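Local coordinates for PILD processed protein (Shewanella oneidensis, PDB 4D40) that is a type IV pilin that probably assembles into the surface pili of a metal-reducing bacterium and may serve in adhesion, at residues G4-A9 against Q65-G70; Y41-Y46 against V60-Q65. One frame throughout, in Å; residues are numbered along the deposited sequence.

Interaction 1: residues G4-A9 against Q65-G70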
loop_
_atom_site.group_PDB
_atom_site.type_symbol
_atom_site.label_atom_id
_atom_site.label_comp_id
_atom_site.label_asym_id
_atom_site.label_seq_id
_atom_site.Cartn_x
_atom_site.Cartn_y
_atom_site.Cartn_z
ATOM N N GLY A 4 0.565 -13.897 8.442
ATOM C CA GLY A 4 -0.485 -14.004 7.445
ATOM C C GLY A 4 -1.183 -12.678 7.203
ATOM O O GLY A 4 -1.508 -12.325 6.066
ATOM N N ARG A 5 -1.410 -11.931 8.279
ATOM C CA ARG A 5 -2.089 -10.649 8.175
ATOM C C ARG A 5 -1.214 -9.593 7.498
ATOM O O ARG A 5 -1.728 -8.704 6.821
ATOM C CB ARG A 5 -2.529 -10.171 9.556
ATOM C CG ARG A 5 -3.640 -11.014 10.150
ATOM C CD ARG A 5 -4.246 -10.341 11.351
ATOM N NE ARG A 5 -3.310 -10.257 12.468
ATOM C CZ ARG A 5 -3.315 -11.058 13.531
ATOM N NH1 ARG A 5 -4.212 -12.031 13.650
ATOM N NH2 ARG A 5 -2.415 -10.882 14.489
ATOM N N ARG A 6 0.099 -9.690 7.691
ATOM C CA ARG A 6 1.041 -8.833 6.977
ATOM C C ARG A 6 0.924 -9.099 5.480
ATOM O O ARG A 6 0.889 -8.173 4.670
ATOM C CB ARG A 6 2.479 -9.076 7.451
ATOM C CG ARG A 6 3.503 -8.092 6.870
ATOM C CD ARG A 6 4.873 -8.737 6.698
ATOM N NE ARG A 6 5.347 -9.356 7.926
ATOM C CZ ARG A 6 6.267 -10.314 7.987
ATOM N NH1 ARG A 6 6.840 -10.777 6.883
ATOM N NH2 ARG A 6 6.620 -10.811 9.163
ATOM N N PHE A 7 0.851 -10.373 5.115
ATOM C CA PHE A 7 0.800 -10.738 3.706
ATOM C C PHE A 7 -0.556 -10.359 3.108
ATOM O O PHE A 7 -0.632 -9.956 1.942
ATOM C CB PHE A 7 1.086 -12.231 3.525
ATOM C CG PHE A 7 2.509 -12.633 3.853
ATOM C CD1 PHE A 7 3.579 -11.789 3.578
ATOM C CD2 PHE A 7 2.774 -13.862 4.429
ATOM C CE1 PHE A 7 4.875 -12.161 3.880
ATOM C CE2 PHE A 7 4.074 -14.242 4.733
ATOM C CZ PHE A 7 5.124 -13.391 4.454
ATOM N N ASP A 8 -1.618 -10.473 3.905
ATOM C CA ASP A 8 -2.939 -9.988 3.500
ATOM C C ASP A 8 -2.895 -8.501 3.167
ATOM O O ASP A 8 -3.465 -8.054 2.173
ATOM C CB ASP A 8 -3.979 -10.218 4.600
ATOM C CG ASP A 8 -4.396 -11.668 4.728
ATOM O OD1 ASP A 8 -4.148 -12.463 3.794
ATOM O OD2 ASP A 8 -4.988 -12.004 5.774
ATOM N N ALA A 9 -2.234 -7.732 4.024
ATOM C CA ALA A 9 -2.098 -6.296 3.807
ATOM C C ALA A 9 -1.311 -6.014 2.533
ATOM O O ALA A 9 -1.663 -5.123 1.757
ATOM C CB ALA A 9 -1.426 -5.644 5.009
ATOM N N GLN A 65 -1.322 -5.486 16.017
ATOM C CA GLN A 65 -0.581 -6.221 15.001
ATOM C C GLN A 65 0.916 -6.075 15.254
ATOM O O GLN A 65 1.562 -5.189 14.705
ATOM C CB GLN A 65 -0.972 -5.704 13.614
ATOM C CG GLN A 65 -0.132 -6.202 12.433
ATOM C CD GLN A 65 -0.266 -7.689 12.164
ATOM O OE1 GLN A 65 -0.983 -8.406 12.856
ATOM N NE2 GLN A 65 0.434 -8.159 11.135
ATOM N N SER A 66 1.458 -6.953 16.090
ATOM C CA SER A 66 2.826 -6.804 16.580
ATOM C C SER A 66 3.797 -7.483 15.636
ATOM O O SER A 66 4.428 -8.484 15.986
ATOM C CB SER A 66 2.966 -7.383 17.987
ATOM O OG SER A 66 2.638 -8.761 17.998
ATOM N N ASP A 67 3.918 -6.917 14.442
ATOM C CA ASP A 67 4.708 -7.517 13.382
ATOM C C ASP A 67 6.020 -6.760 13.162
ATOM O O ASP A 67 6.025 -5.535 13.117
ATOM C CB ASP A 67 3.892 -7.546 12.098
ATOM C CG ASP A 67 4.628 -8.200 10.982
ATOM O OD1 ASP A 67 4.598 -9.446 10.910
ATOM O OD2 ASP A 67 5.253 -7.466 10.197
ATOM N N PRO A 68 7.142 -7.490 13.020
ATOM C CA PRO A 68 8.456 -6.835 12.958
ATOM C C PRO A 68 8.749 -6.057 11.668
ATOM O O PRO A 68 9.772 -5.371 11.608
ATOM C CB PRO A 68 9.431 -8.008 13.113
ATOM C CG PRO A 68 8.677 -9.198 12.635
ATOM C CD PRO A 68 7.261 -8.959 13.054
ATOM N N CYS A 69 7.881 -6.142 10.665
ATOM C CA CYS A 69 8.087 -5.374 9.439
ATOM C C CYS A 69 7.487 -3.978 9.541
ATOM O O CYS A 69 7.722 -3.130 8.684
ATOM C CB CYS A 69 7.506 -6.115 8.236
ATOM S SG CYS A 69 8.454 -7.604 7.860
ATOM N N GLY A 70 6.722 -3.736 10.596
ATOM C CA GLY A 70 6.161 -2.421 10.833
ATOM C C GLY A 70 5.323 -1.922 9.678
ATOM O O GLY A 70 4.527 -2.662 9.095
#
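Asp-67 OD2 is held by two donors where the loop after strand 55-61 meets the N-terminal end of helix 2-27 in this fragment. From the helix, Arg-6 NE lies 3.0 Å from Asp-67 OD2, on its syn lone pair; from the loop comes the backbone N of Cys-69, which meets OD2 from above the carboxylate plane and closes an Asx turn inside the type I turn Asp-67 to Gly-70. Asp-67 OD1 takes Arg-6 NH2 at 3.0 Å, also on a syn lone pair, so the salt bridge is side-on and bidentate. Arg-6 leaves the helix with CG anti to the backbone N and bends at chi2 and chi3, and its guanidinium stands 54° from the carboxylate. That bend also lays the guanidinium under Cys-69 SG, which sits over the centre of one face, 3.5 Å from Arg-6 CZ. The sulfur belongs to the disulfide with Cys-86, whose carbonyl accepts from Arg-6 NH1. This disulfide encloses a C-terminal segment, as in the D-region of type IV pilins, and Arg-6 ties it to the helix. An alanine in place of Arg-6 would probably leave the buried Asp-67 carboxylate without its counter-charge and loosen the disulfide loop from the helix. One residue earlier, Arg-5 uses NE and NH2 on a single acceptor, Gln-65 OE1, which lies in the guanidinium plane. Arg-5 NE to Gln-65 OE1 is the shorter and straighter bond, 3.0 Å and 162°; Arg-5 NH2 reaches OE1 at 3.3 Å, nearly along the C=O axis. The amide is turned 72° from the guanidinium, while its NE2 donates to Lys-2 O and to Tyr-42 OH. A neutral amide faces one arginine and a carboxylate the other; the buried Asp-67, so held, is likely to remain ionised.

Interaction 2: residues Y41-Y46 against V60-Q65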
loop_
_atom_site.group_PDB
_atom_site.type_symbol
_atom_site.label_atom_id
_atom_site.label_comp_id
_atom_site.label_asym_id
_atom_site.label_seq_id
_atom_site.Cartn_x
_atom_site.Cartn_y
_atom_site.Cartn_z
ATOM N N TYR A 41 -6.162 -4.481 12.127
ATOM C CA TYR A 41 -4.726 -4.746 12.164
ATOM C C TYR A 41 -3.881 -3.760 11.366
ATOM O O TYR A 41 -2.713 -3.547 11.700
ATOM C CB TYR A 41 -4.458 -6.156 11.652
ATOM C CG TYR A 41 -5.177 -7.211 12.451
ATOM C CD1 TYR A 41 -4.694 -7.606 13.685
ATOM C CD2 TYR A 41 -6.332 -7.807 11.972
ATOM C CE1 TYR A 41 -5.338 -8.570 14.427
ATOM C CE2 TYR A 41 -6.989 -8.778 12.710
ATOM C CZ TYR A 41 -6.482 -9.151 13.935
ATOM O OH TYR A 41 -7.112 -10.116 14.682
ATOM N N TYR A 42 -4.462 -3.165 10.330
ATOM C CA TYR A 42 -3.751 -2.189 9.513
ATOM C C TYR A 42 -4.633 -1.017 9.122
ATOM O O TYR A 42 -5.830 -1.174 8.866
ATOM C CB TYR A 42 -3.195 -2.827 8.227
ATOM C CG TYR A 42 -1.989 -3.713 8.443
ATOM C CD1 TYR A 42 -0.704 -3.187 8.424
ATOM C CD2 TYR A 42 -2.136 -5.072 8.651
ATOM C CE1 TYR A 42 0.401 -3.994 8.632
ATOM C CE2 TYR A 42 -1.044 -5.888 8.862
ATOM C CZ TYR A 42 0.223 -5.345 8.844
ATOM O OH TYR A 42 1.309 -6.158 9.048
ATOM N N SER A 43 -4.009 0.154 9.064
ATOM C CA SER A 43 -4.629 1.357 8.539
ATOM C C SER A 43 -3.960 1.679 7.219
ATOM O O SER A 43 -2.739 1.804 7.161
ATOM C CB SER A 43 -4.483 2.515 9.524
ATOM O OG SER A 43 -5.077 2.186 10.760
ATOM N N PHE A 44 -4.759 1.796 6.163
ATOM C CA PHE A 44 -4.222 2.008 4.817
ATOM C C PHE A 44 -4.379 3.456 4.365
ATOM O O PHE A 44 -5.391 4.099 4.656
ATOM C CB PHE A 44 -4.916 1.083 3.819
ATOM C CG PHE A 44 -4.732 -0.374 4.116
ATOM C CD1 PHE A 44 -3.640 -1.067 3.617
ATOM C CD2 PHE A 44 -5.649 -1.056 4.897
ATOM C CE1 PHE A 44 -3.472 -2.414 3.888
ATOM C CE2 PHE A 44 -5.487 -2.397 5.166
ATOM C CZ PHE A 44 -4.391 -3.076 4.664
ATOM N N SER A 45 -3.374 3.965 3.655
ATOM C CA SER A 45 -3.420 5.324 3.143
ATOM C C SER A 45 -2.864 5.395 1.728
ATOM O O SER A 45 -2.013 4.596 1.346
ATOM C CB SER A 45 -2.636 6.275 4.057
ATOM O OG SER A 45 -1.254 5.933 4.102
ATOM N N TYR A 46 -3.384 6.353 0.969
ATOM C CA TYR A 46 -2.918 6.672 -0.375
ATOM C C TYR A 46 -2.502 8.132 -0.407
ATOM O O TYR A 46 -3.304 9.011 -0.070
ATOM C CB TYR A 46 -4.019 6.413 -1.398
ATOM C CG TYR A 46 -3.788 7.045 -2.752
ATOM C CD1 TYR A 46 -2.848 6.524 -3.615
ATOM C CD2 TYR A 46 -4.536 8.141 -3.178
ATOM C CE1 TYR A 46 -2.636 7.082 -4.871
ATOM C CE2 TYR A 46 -4.337 8.704 -4.443
ATOM C CZ TYR A 46 -3.378 8.159 -5.276
ATOM O OH TYR A 46 -3.155 8.694 -6.530
ATOM N N VAL A 60 -0.151 0.739 7.780
ATOM C CA VAL A 60 0.421 0.996 9.097
ATOM C C VAL A 60 -0.196 0.059 10.114
ATOM O O VAL A 60 -1.398 0.134 10.356
ATOM C CB VAL A 60 0.189 2.455 9.542
ATOM C CG1 VAL A 60 0.759 2.691 10.942
ATOM C CG2 VAL A 60 0.805 3.418 8.543
ATOM N N PRO A 61 0.619 -0.813 10.724
ATOM C CA PRO A 61 0.029 -1.719 11.717
ATOM C C PRO A 61 -0.525 -0.989 12.933
ATOM O O PRO A 61 0.018 0.030 13.351
ATOM C CB PRO A 61 1.204 -2.621 12.107
ATOM C CG PRO A 61 2.419 -1.816 11.814
ATOM C CD PRO A 61 2.075 -1.011 10.596
ATOM N N THR A 62 -1.623 -1.510 13.471
ATOM C CA THR A 62 -2.165 -1.046 14.738
ATOM C C THR A 62 -1.390 -1.707 15.869
ATOM O O THR A 62 -0.569 -2.590 15.632
ATOM C CB THR A 62 -3.655 -1.385 14.874
ATOM O OG1 THR A 62 -3.804 -2.804 14.948
ATOM C CG2 THR A 62 -4.449 -0.857 13.686
ATOM N N ASN A 63 -1.656 -1.291 17.102
ATOM C CA ASN A 63 -1.033 -1.927 18.260
ATOM C C ASN A 63 -1.400 -3.411 18.355
ATOM O O ASN A 63 -0.675 -4.203 18.955
ATOM C CB ASN A 63 -1.430 -1.196 19.546
ATOM C CG ASN A 63 -2.912 -0.882 19.610
ATOM O OD1 ASN A 63 -3.703 -1.401 18.824
ATOM N ND2 ASN A 63 -3.295 -0.023 20.547
ATOM N N ARG A 64 -2.524 -3.778 17.742
ATOM C CA ARG A 64 -3.009 -5.156 17.746
ATOM C C ARG A 64 -2.233 -6.068 16.793
ATOM O O ARG A 64 -2.457 -7.277 16.766
ATOM C CB ARG A 64 -4.494 -5.180 17.377
ATOM C CG ARG A 64 -5.356 -4.336 18.296
ATOM C CD ARG A 64 -6.792 -4.254 17.822
ATOM N NE ARG A 64 -7.479 -3.110 18.420
ATOM C CZ ARG A 64 -7.561 -1.901 17.867
ATOM N NH1 ARG A 64 -7.012 -1.656 16.680
ATOM N NH2 ARG A 64 -8.205 -0.930 18.502
ATOM N N GLN A 65 -1.322 -5.486 16.017
ATOM C CA GLN A 65 -0.581 -6.221 15.001
ATOM C C GLN A 65 0.916 -6.075 15.254
ATOM O O GLN A 65 1.562 -5.189 14.705
ATOM C CB GLN A 65 -0.972 -5.704 13.614
ATOM C CG GLN A 65 -0.132 -6.202 12.433
ATOM C CD GLN A 65 -0.266 -7.689 12.164
ATOM O OE1 GLN A 65 -0.983 -8.406 12.856
ATOM N NE2 GLN A 65 0.434 -8.159 11.135
HETATM O O HOH W 1 -2.573 1.834 12.199
#
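The antiparallel beta hairpin of strands 42-48 and 55-61, part of the pilin sheet that packs on helix 2-27, ends in this contact. Ser-43 and Val-60 form a hydrogen-bonded pair: Val-60 N reaches Ser-43 O at 2.9 Å in a straight line, and Ser-43 N returns the bond to Val-60 O. Tyr-42 and Pro-61 make the next, non-hydrogen-bonded pair, after which Thr-62 N donates to Tyr-41 O at 2.9 Å. Thr-62 then starts a type I turn to Gln-65, its OG1 bound to Pro-40 O. On the helix side of the sheet the Tyr-42 ring, CG beside the backbone N, crosses Pro-61 obliquely, with CE1 3.8 Å from Pro-61 CB. Tyr-42 OH accepts from Gln-65 NE2 at 3.0 Å, a nitrogen that also donates to Lys-2 O; ring and amide planes are 58° apart. Gln-65 CG, anti to its backbone N, and the bend at chi2 bring the amide there. Tyr-41 instead turns the edge of its ring to Arg-64 O, 3.8 Å from CD1. On the other side of the sheet, where Ser-43 and Val-60 point, a water lies 2.9 Å from Ser-43 OG and donates to Val-60 O at 2.8 Å.

Interactions 1 and 2 meet at Gln-65, which serves both. Interaction 1 ties the loop after strand 55-61 to helix 2-27; interaction 2 pairs the end of that strand and the start of the loop with strand 42-48 and the residue before it. Interaction 1 is the more buried and works through arginine side chains, one on a carboxylate and one on an amide, beside a disulfide; interaction 2 is only partly buried and rests mainly on backbone pairing, with a water at its edge. They touch directly: Arg-5 makes a cation-pi contact with Tyr-41, and Tyr-42 OH packs against Arg-6 CA at 3.4 Å. Helix, strand and loop thus converge here.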